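Local atomic coordinates of exopolygalacturonase (Yersinia enterocolitica, PDB entry 2UVF), a protein that probably trims pectin-derived polygalacturonate from chain ends as a family 28 glycoside hydrolase, and binds digalacturonic acid in its pocket. Residues A[240-243]-A[244-248]; A[295-298]-A[299-302]; A[398-401]-A[402-406]. One frame throughout, in Å; residues are numbered along the deposited sequence.

Interaction 1: A[240-243]-A[244-248]; sequences RPAS and LINAI. With ADA (alpha-D-galactopyranuronic acid), chain C.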
loop_
_atom_site.group_PDB
_atom_site.type_symbol
_atom_site.label_atom_id
_atom_site.label_comp_id
_atom_site.label_asym_id
_atom_site.label_seq_id
_atom_site.Cartn_x
_atom_site.Cartn_y
_atom_site.Cartn_z
ATOM N N ARG A 240 20.470 -1.024 -8.888
ATOM C CA ARG A 240 20.030 -0.028 -7.913
ATOM C C ARG A 240 20.752 -0.251 -6.587
ATOM O O ARG A 240 21.147 -1.378 -6.276
ATOM C CB ARG A 240 18.510 -0.111 -7.735
ATOM C CG ARG A 240 17.749 0.377 -8.935
ATOM C CD ARG A 240 16.276 0.120 -8.787
ATOM N NE ARG A 240 15.501 0.898 -9.744
ATOM C CZ ARG A 240 14.184 1.072 -9.683
ATOM N NH1 ARG A 240 13.466 0.528 -8.708
ATOM N NH2 ARG A 240 13.585 1.802 -10.599
ATOM N N PRO A 241 20.936 0.814 -5.792
ATOM C CA PRO A 241 21.597 0.530 -4.541
ATOM C C PRO A 241 20.668 -0.203 -3.573
ATOM O O PRO A 241 19.455 -0.320 -3.832
ATOM C CB PRO A 241 21.948 1.920 -4.013
ATOM C CG PRO A 241 20.919 2.815 -4.574
ATOM C CD PRO A 241 20.593 2.242 -5.927
ATOM N N ALA A 242 21.248 -0.699 -2.480
ATOM C CA ALA A 242 20.488 -1.244 -1.387
ATOM C C ALA A 242 19.612 -0.150 -0.741
ATOM O O ALA A 242 19.983 1.027 -0.696
ATOM C CB ALA A 242 21.425 -1.846 -0.347
ATOM N N SER A 243 18.438 -0.571 -0.264
ATOM C CA SER A 243 17.589 0.250 0.593
ATOM C C SER A 243 18.182 0.301 1.992
ATOM O O SER A 243 19.187 -0.359 2.273
ATOM C CB SER A 243 16.178 -0.347 0.648
ATOM O OG SER A 243 15.607 -0.443 -0.653
ATOM N N LEU A 244 17.545 1.065 2.878
ATOM C CA LEU A 244 17.930 1.102 4.274
ATOM C C LEU A 244 17.770 -0.285 4.913
ATOM O O LEU A 244 18.631 -0.732 5.670
ATOM C CB LEU A 244 17.101 2.156 5.023
ATOM C CG LEU A 244 17.489 2.533 6.455
ATOM C CD1 LEU A 244 18.941 3.057 6.509
ATOM C CD2 LEU A 244 16.508 3.553 7.053
ATOM N N ILE A 245 16.663 -0.955 4.603
ATOM C CA ILE A 245 16.422 -2.308 5.093
ATOM C C ILE A 245 16.163 -3.206 3.911
ATOM O O ILE A 245 15.368 -2.879 3.023
ATOM C CB ILE A 245 15.247 -2.390 6.112
ATOM C CG1 ILE A 245 15.546 -1.542 7.348
ATOM C CG2 ILE A 245 14.950 -3.853 6.503
ATOM C CD1 ILE A 245 14.332 -0.937 7.976
ATOM N N ASN A 246 16.862 -4.334 3.895
ATOM C CA ASN A 246 16.808 -5.248 2.764
ATOM C C ASN A 246 16.538 -6.679 3.178
ATOM O O ASN A 246 16.953 -7.106 4.237
ATOM C CB ASN A 246 18.142 -5.238 2.019
ATOM C CG ASN A 246 18.548 -3.880 1.573
ATOM O OD1 ASN A 246 18.147 -3.434 0.512
ATOM N ND2 ASN A 246 19.379 -3.215 2.364
ATOM N N ALA A 247 15.848 -7.413 2.316
ATOM C CA ALA A 247 15.934 -8.868 2.307
ATOM C C ALA A 247 16.159 -9.274 0.851
ATOM O O ALA A 247 15.216 -9.598 0.131
ATOM C CB ALA A 247 14.677 -9.504 2.892
ATOM N N ILE A 248 17.424 -9.219 0.419
ATOM C CA ILE A 248 17.800 -9.425 -0.992
ATOM C C ILE A 248 18.915 -10.462 -1.124
ATOM O O ILE A 248 20.010 -10.275 -0.596
ATOM C CB ILE A 248 18.249 -8.088 -1.695
ATOM C CG1 ILE A 248 17.199 -6.986 -1.517
ATOM C CG2 ILE A 248 18.558 -8.326 -3.198
ATOM C CD1 ILE A 248 17.603 -5.607 -2.005
HETATM C C1 ADA C . 6.709 2.302 -11.407
HETATM C C2 ADA C . 5.974 1.174 -10.655
HETATM C C3 ADA C . 6.536 1.126 -9.221
HETATM C C4 ADA C . 8.074 0.866 -9.255
HETATM C C5 ADA C . 8.770 1.972 -10.079
HETATM C C6 ADA C . 10.309 1.894 -10.272
HETATM O O2 ADA C . 4.547 1.374 -10.672
HETATM O O3 ADA C . 5.848 0.154 -8.438
HETATM O O4 ADA C . 8.376 -0.425 -9.796
HETATM O O5 ADA C . 8.160 2.100 -11.400
HETATM O O6B ADA C . 10.729 2.042 -11.441
HETATM O O6A ADA C . 11.043 1.706 -9.271
#

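Interaction 2: A[295-298]-A[299-302]; sequences ASKN and SKVH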
loop_
_atom_site.group_PDB
_atom_site.type_symbol
_atom_site.label_atom_id
_atom_site.label_comp_id
_atom_site.label_asym_id
_atom_site.label_seq_id
_atom_site.Cartn_x
_atom_site.Cartn_y
_atom_site.Cartn_z
ATOM N N ALA A 295 9.169 18.769 -2.215
ATOM C CA ALA A 295 8.847 18.194 -3.530
ATOM C C ALA A 295 9.840 18.606 -4.611
ATOM O O ALA A 295 9.878 19.763 -5.057
ATOM C CB ALA A 295 7.391 18.516 -3.957
ATOM N N SER A 296 10.639 17.638 -5.050
ATOM C CA SER A 296 11.791 17.929 -5.910
ATOM C C SER A 296 11.662 17.325 -7.305
ATOM O O SER A 296 10.691 16.626 -7.598
ATOM C CB SER A 296 13.062 17.435 -5.229
ATOM O OG SER A 296 14.229 17.936 -5.860
ATOM N N LYS A 297 12.648 17.613 -8.159
ATOM C CA LYS A 297 12.806 16.940 -9.461
ATOM C C LYS A 297 14.289 16.667 -9.778
ATOM O O LYS A 297 15.167 16.972 -8.960
ATOM C CB LYS A 297 12.086 17.707 -10.581
ATOM C CG LYS A 297 12.513 19.136 -10.734
ATOM C CD LYS A 297 11.557 19.907 -11.586
ATOM C CE LYS A 297 11.902 21.385 -11.494
ATOM N NZ LYS A 297 11.045 22.233 -12.348
ATOM N N ASN A 298 14.596 16.074 -10.931
ATOM C CA ASN A 298 16.003 15.717 -11.153
ATOM C C ASN A 298 16.941 16.908 -11.168
ATOM O O ASN A 298 18.030 16.823 -10.629
ATOM C CB ASN A 298 16.262 14.688 -12.292
ATOM C CG ASN A 298 15.662 15.062 -13.631
ATOM O OD1 ASN A 298 15.582 16.217 -14.009
ATOM N ND2 ASN A 298 15.280 14.052 -14.377
ATOM N N SER A 299 16.460 18.036 -11.682
ATOM C CA SER A 299 17.249 19.257 -11.829
ATOM C C SER A 299 17.350 20.093 -10.557
ATOM O O SER A 299 18.128 21.049 -10.515
ATOM C CB SER A 299 16.664 20.111 -12.949
ATOM O OG SER A 299 15.351 20.548 -12.630
ATOM N N LYS A 300 16.560 19.731 -9.538
ATOM C CA LYS A 300 16.521 20.445 -8.259
ATOM C C LYS A 300 17.050 19.633 -7.060
ATOM O O LYS A 300 17.156 20.172 -5.964
ATOM C CB LYS A 300 15.101 20.967 -7.963
ATOM C CG LYS A 300 14.605 22.105 -8.884
ATOM C CD LYS A 300 15.413 23.410 -8.715
ATOM C CE LYS A 300 15.145 24.383 -9.875
ATOM N NZ LYS A 300 15.799 25.747 -9.738
ATOM N N VAL A 301 17.383 18.356 -7.264
ATOM C CA VAL A 301 17.857 17.479 -6.179
ATOM C C VAL A 301 19.145 18.006 -5.493
ATOM O O VAL A 301 19.377 17.778 -4.309
ATOM C CB VAL A 301 18.026 15.986 -6.665
ATOM C CG1 VAL A 301 19.216 15.831 -7.635
ATOM C CG2 VAL A 301 18.135 15.024 -5.491
ATOM N N HIS A 302 19.970 18.706 -6.263
ATOM C CA HIS A 302 21.166 19.345 -5.749
ATOM C C HIS A 302 20.830 20.369 -4.645
ATOM O O HIS A 302 21.648 20.614 -3.762
ATOM C CB HIS A 302 21.973 19.966 -6.896
ATOM C CG HIS A 302 21.352 21.192 -7.487
ATOM N ND1 HIS A 302 20.493 21.151 -8.566
ATOM C CD2 HIS A 302 21.465 22.498 -7.146
ATOM C CE1 HIS A 302 20.109 22.383 -8.865
ATOM N NE2 HIS A 302 20.684 23.217 -8.015
HETATM O O HOH W 1 14.131 23.544 -12.909
#

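Interaction 3: A[398-401]-A[402-406]; sequences FDTG and DDCIN. With NI (nickel (II) ion), chain K; ADA (alpha-D-galactopyranuronic acid), chain B; ADA (alpha-D-galactopyranuronic acid), chain C.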
loop_
_atom_site.group_PDB
_atom_site.type_symbol
_atom_site.label_atom_id
_atom_site.label_comp_id
_atom_site.label_asym_id
_atom_site.label_seq_id
_atom_site.Cartn_x
_atom_site.Cartn_y
_atom_site.Cartn_z
ATOM N N PHE A 398 -1.947 6.476 5.493
ATOM C CA PHE A 398 -1.126 6.852 4.306
ATOM C C PHE A 398 -1.149 8.362 4.096
ATOM O O PHE A 398 -2.210 8.943 3.940
ATOM C CB PHE A 398 -1.593 6.164 3.013
ATOM C CG PHE A 398 -1.333 4.691 2.965
ATOM C CD1 PHE A 398 -0.130 4.192 2.457
ATOM C CD2 PHE A 398 -2.298 3.788 3.401
ATOM C CE1 PHE A 398 0.107 2.805 2.413
ATOM C CE2 PHE A 398 -2.076 2.426 3.346
ATOM C CZ PHE A 398 -0.872 1.933 2.856
ATOM N N ASP A 399 0.038 8.976 4.113
ATOM C CA ASP A 399 0.264 10.362 3.670
ATOM C C ASP A 399 1.635 10.319 2.948
ATOM O O ASP A 399 2.702 10.355 3.582
ATOM C CB ASP A 399 0.269 11.324 4.880
ATOM C CG ASP A 399 0.113 12.766 4.487
ATOM O OD1 ASP A 399 -0.968 13.122 3.978
ATOM O OD2 ASP A 399 1.065 13.563 4.713
ATOM N N THR A 400 1.598 10.191 1.626
ATOM C CA THR A 400 2.760 9.710 0.884
ATOM C C THR A 400 3.158 10.696 -0.214
ATOM O O THR A 400 2.356 11.507 -0.646
ATOM C CB THR A 400 2.482 8.292 0.291
ATOM O OG1 THR A 400 1.335 8.348 -0.560
ATOM C CG2 THR A 400 2.215 7.260 1.387
ATOM N N GLY A 401 4.412 10.614 -0.648
ATOM C CA GLY A 401 4.926 11.459 -1.706
ATOM C C GLY A 401 4.449 11.015 -3.069
ATOM O O GLY A 401 4.424 11.824 -3.991
ATOM N N ASP A 402 4.065 9.745 -3.188
ATOM C CA ASP A 402 3.569 9.186 -4.454
ATOM C C ASP A 402 2.343 8.309 -4.212
ATOM O O ASP A 402 1.522 8.613 -3.326
ATOM C CB ASP A 402 4.684 8.397 -5.164
ATOM C CG ASP A 402 4.564 8.460 -6.674
ATOM O OD1 ASP A 402 3.743 7.705 -7.226
ATOM O OD2 ASP A 402 5.277 9.272 -7.304
ATOM N N ASP A 403 2.197 7.230 -4.989
ATOM C CA ASP A 403 1.020 6.361 -4.870
ATOM C C ASP A 403 1.024 5.828 -3.448
ATOM O O ASP A 403 2.091 5.620 -2.884
ATOM C CB ASP A 403 1.079 5.170 -5.839
ATOM C CG ASP A 403 1.054 5.587 -7.310
ATOM O OD1 ASP A 403 0.490 6.675 -7.623
ATOM O OD2 ASP A 403 1.564 4.806 -8.163
ATOM N N CYS A 404 -0.156 5.616 -2.871
ATOM C CA CYS A 404 -0.250 5.043 -1.542
ATOM C C CYS A 404 0.031 3.548 -1.573
ATOM O O CYS A 404 0.944 3.087 -0.906
ATOM C CB CYS A 404 -1.614 5.353 -0.906
ATOM S SG CYS A 404 -2.023 7.135 -0.800
ATOM N N ILE A 405 -0.789 2.790 -2.295
ATOM C CA ILE A 405 -0.527 1.381 -2.533
ATOM C C ILE A 405 -0.431 1.198 -4.044
ATOM O O ILE A 405 -1.342 1.570 -4.794
ATOM C CB ILE A 405 -1.591 0.427 -1.903
ATOM C CG1 ILE A 405 -1.689 0.647 -0.391
ATOM C CG2 ILE A 405 -1.279 -1.059 -2.225
ATOM C CD1 ILE A 405 -2.975 0.092 0.215
ATOM N N ASN A 406 0.714 0.675 -4.480
ATOM C CA ASN A 406 0.948 0.456 -5.891
ATOM C C ASN A 406 1.117 -1.028 -6.175
ATOM O O ASN A 406 1.731 -1.745 -5.388
ATOM C CB ASN A 406 2.209 1.206 -6.327
ATOM C CG ASN A 406 2.476 1.064 -7.804
ATOM O OD1 ASN A 406 3.204 0.175 -8.236
ATOM N ND2 ASN A 406 1.868 1.923 -8.587
HETATM NI NI NI K . 3.389 13.589 -4.377
HETATM C C1 ADA B . 5.160 6.608 -9.746
HETATM C C2 ADA B . 6.294 5.741 -9.159
HETATM C C3 ADA B . 7.404 5.677 -10.233
HETATM C C4 ADA B . 6.866 4.750 -11.336
HETATM C C5 ADA B . 5.633 5.456 -11.930
HETATM C C6 ADA B . 4.958 4.580 -13.011
HETATM O O1 ADA B . 5.601 7.929 -10.175
HETATM O O2 ADA B . 6.757 6.209 -7.913
HETATM O O3 ADA B . 8.695 5.281 -9.707
HETATM O O4 ADA B . 6.397 3.531 -10.708
HETATM O O5 ADA B . 4.644 5.845 -10.881
HETATM O O6B ADA B . 4.130 3.712 -12.633
HETATM O O6A ADA B . 5.267 4.787 -14.212
HETATM C C1 ADA C . 6.709 2.302 -11.407
HETATM C C2 ADA C . 5.974 1.174 -10.655
HETATM C C3 ADA C . 6.536 1.126 -9.221
HETATM C C4 ADA C . 8.074 0.866 -9.255
HETATM C C5 ADA C . 8.770 1.972 -10.079
HETATM C C6 ADA C . 10.309 1.894 -10.272
HETATM O O2 ADA C . 4.547 1.374 -10.672
HETATM O O3 ADA C . 5.848 0.154 -8.438
HETATM O O4 ADA C . 8.376 -0.425 -9.796
HETATM O O5 ADA C . 8.160 2.100 -11.400
HETATM O O6B ADA C . 10.729 2.042 -11.441
HETATM O O6A ADA C . 11.043 1.706 -9.271
HETATM O O HOH W 2 1.828 13.168 -2.583
HETATM O O HOH W 3 2.519 15.549 -4.891
HETATM O O HOH W 4 5.169 14.091 -6.065
#

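Interaction 1: A[240-243]-A[244-248]
The side-chain amide of Asn246 spans both polar backbone atoms of Ser243, accepting from one and donating to the other. The pair sits where a loop enters strand 245-247, one of the strands stacked in the parallel beta-helix of this enzyme. Ser243 N reaches Asn246 OD1 at 3.0 Å; it lies in the carbonyl plane on a lone pair, although the N-H is bent, at 134°. The return bond, from Asn246 ND2 to Ser243 O, measures 2.9 Å and is less regular, because the nitrogen stands 47° out of the plane of that backbone carbonyl. With chi1 at -56°, CG of Asn246 is opposite its own carbonyl carbon, which brings the amide back to the Ser243 backbone. Two bonds to a single residue should restrict rotation of the amide, and ND2 has a further acceptor in Leu201 O on strand 194-202. Ala242 CB packs against the same group, 3.7 Å from Asn246 ND2. The hydroxyl of Ser243 is engaged by Thr335 OG1 instead, while Leu244 and Ile245 pack on Ile269 of strand 268-270. Arg240, on strand 240-241, points to the sugar instead. Its chain is extended from CG to NE and carries the guanidinium to the carboxylate of the chain C galacturonate, whose C6 lies in the guanidinium plane at its edge. Arg240 NH1 donates to O6A of the chain C galacturonate at 2.8 Å, and Arg240 NH2 is shared between sugar atoms O6A, at 2.9 Å, and O6B, at 3.0 Å.

Interaction 2: A[295-298]-A[299-302]
Backbone bonding between Lys297 and Lys300 sets the shape of this stretch. Lys300 N donates to Lys297 O at 3.1 Å with an N-H...O angle of 151°, the i to i+3 link of a turn. The same carbonyl oxygen of Lys297 receives a second bond, a weak one, from Val301 N, also at 3.1 Å but bent to 120°. Among the side chains, van der Waals contact dominates. Lys297 and Lys300 run side by side and point the same way, with Lys297 CE 3.8 Å from Lys300 CG. Lys297 NZ and Lys300 NZ nevertheless stay 6.5 Å apart, which probably limits the repulsion of like charges; Lys300 NZ has a long, weak ion pair with Glu303. Lys297 lifts its CG between its backbone N and carbonyl carbon (chi1 56°), and the extended chain beyond passes the hydroxyl of Ser299, with Lys297 CG 3.7 Å from Ser299 OG. Val301 presents its CG1 branch to Asn298 O at 3.4 Å, and beyond the stretch it packs on Trp274 and Tyr326. Polar side-chain links are sparser. One water lies near both Ser299 and Lys297, 3.2 Å from Ser299 OG and only weakly bonded to Lys297 NZ. Ser296 OG lies beside the Lys300-Val301 peptide but is hydrogen-bonded to Asp304 OD2. Asn298 and Ser299 occupy the two central positions with phi/psi values close to those of a type I beta turn, and that turn leads the loop after strand 289-293 into the short surface helix 301-304.

Interaction 3: A[398-401]-A[402-406]
Phe398, Asp402 and Cys404 carry most of this contact, in which the chain bends back on itself: the directions of 398-401 and 402-405 differ by 146°. The ring of Phe398 meets the returning chain obliquely, its CE1 3.4 Å from Cys404 O, and Phe398 CD1 lies 3.9 Å from Cys404 CB. The Cys404 sulfur adds a sulfur-aromatic contact, 5.4 Å from the ring centroid. At the far end of the ring Phe398 CZ touches Ile405 CG1 at 3.6 Å, the two side chains crossing at about a right angle. Asp402 is held through its backbone: Thr400 OG1 donates to Asp402 O at 2.8 Å, approaching from above the carbonyl plane. That hydroxyl gets there by lying between its own backbone N and carbonyl carbon (chi1 58°).

The bend joins strands 397-399 and 405-408 of the right-handed parallel beta-helix, and its Gly401-Asp402-Asp403 sequence matches the GDD motif of family 28. Asp402 turns its carboxylate to the chain B galacturonate, where Asp402 OD1 lies 3.1 Å from sugar C1 and OD2 accepts from sugar O1. Asp403 N donates to Asp402 OD1 from the anti side, steadying the carboxylate. Gly401 O, meanwhile, binds the nickel ion at 2.1 Å; Asp376 and three waters are its other ligands, and one of those waters donates to Thr400 O. Further along, Asn406 OD1 accepts from O3 of the chain C galacturonate at 2.7 Å.

Overall arrangement
The three contacts follow in series along the chain and none touches another. Centres of interactions 1 and 3 lie about 20 Å apart. Strand 245-247 of interaction 1 and strand 405-408 of interaction 3 belong to the beta-helix stack, while Arg240 reaches the chain C galacturonate's carboxylate from strand 240-241, paired antiparallel with 228-230; Asn406 meets the same sugar at its O3 hydroxyl. That sugar is joined through its C1 to O4 of the chain B unit, so the two contacts grip the non-reducing end, consistent with exo action. Interaction 2 stands outside the stack, in a surface loop and helix; its nearest atoms are about 7 Å from interaction 3, and Ala295 packs on the nickel ligand Asp376.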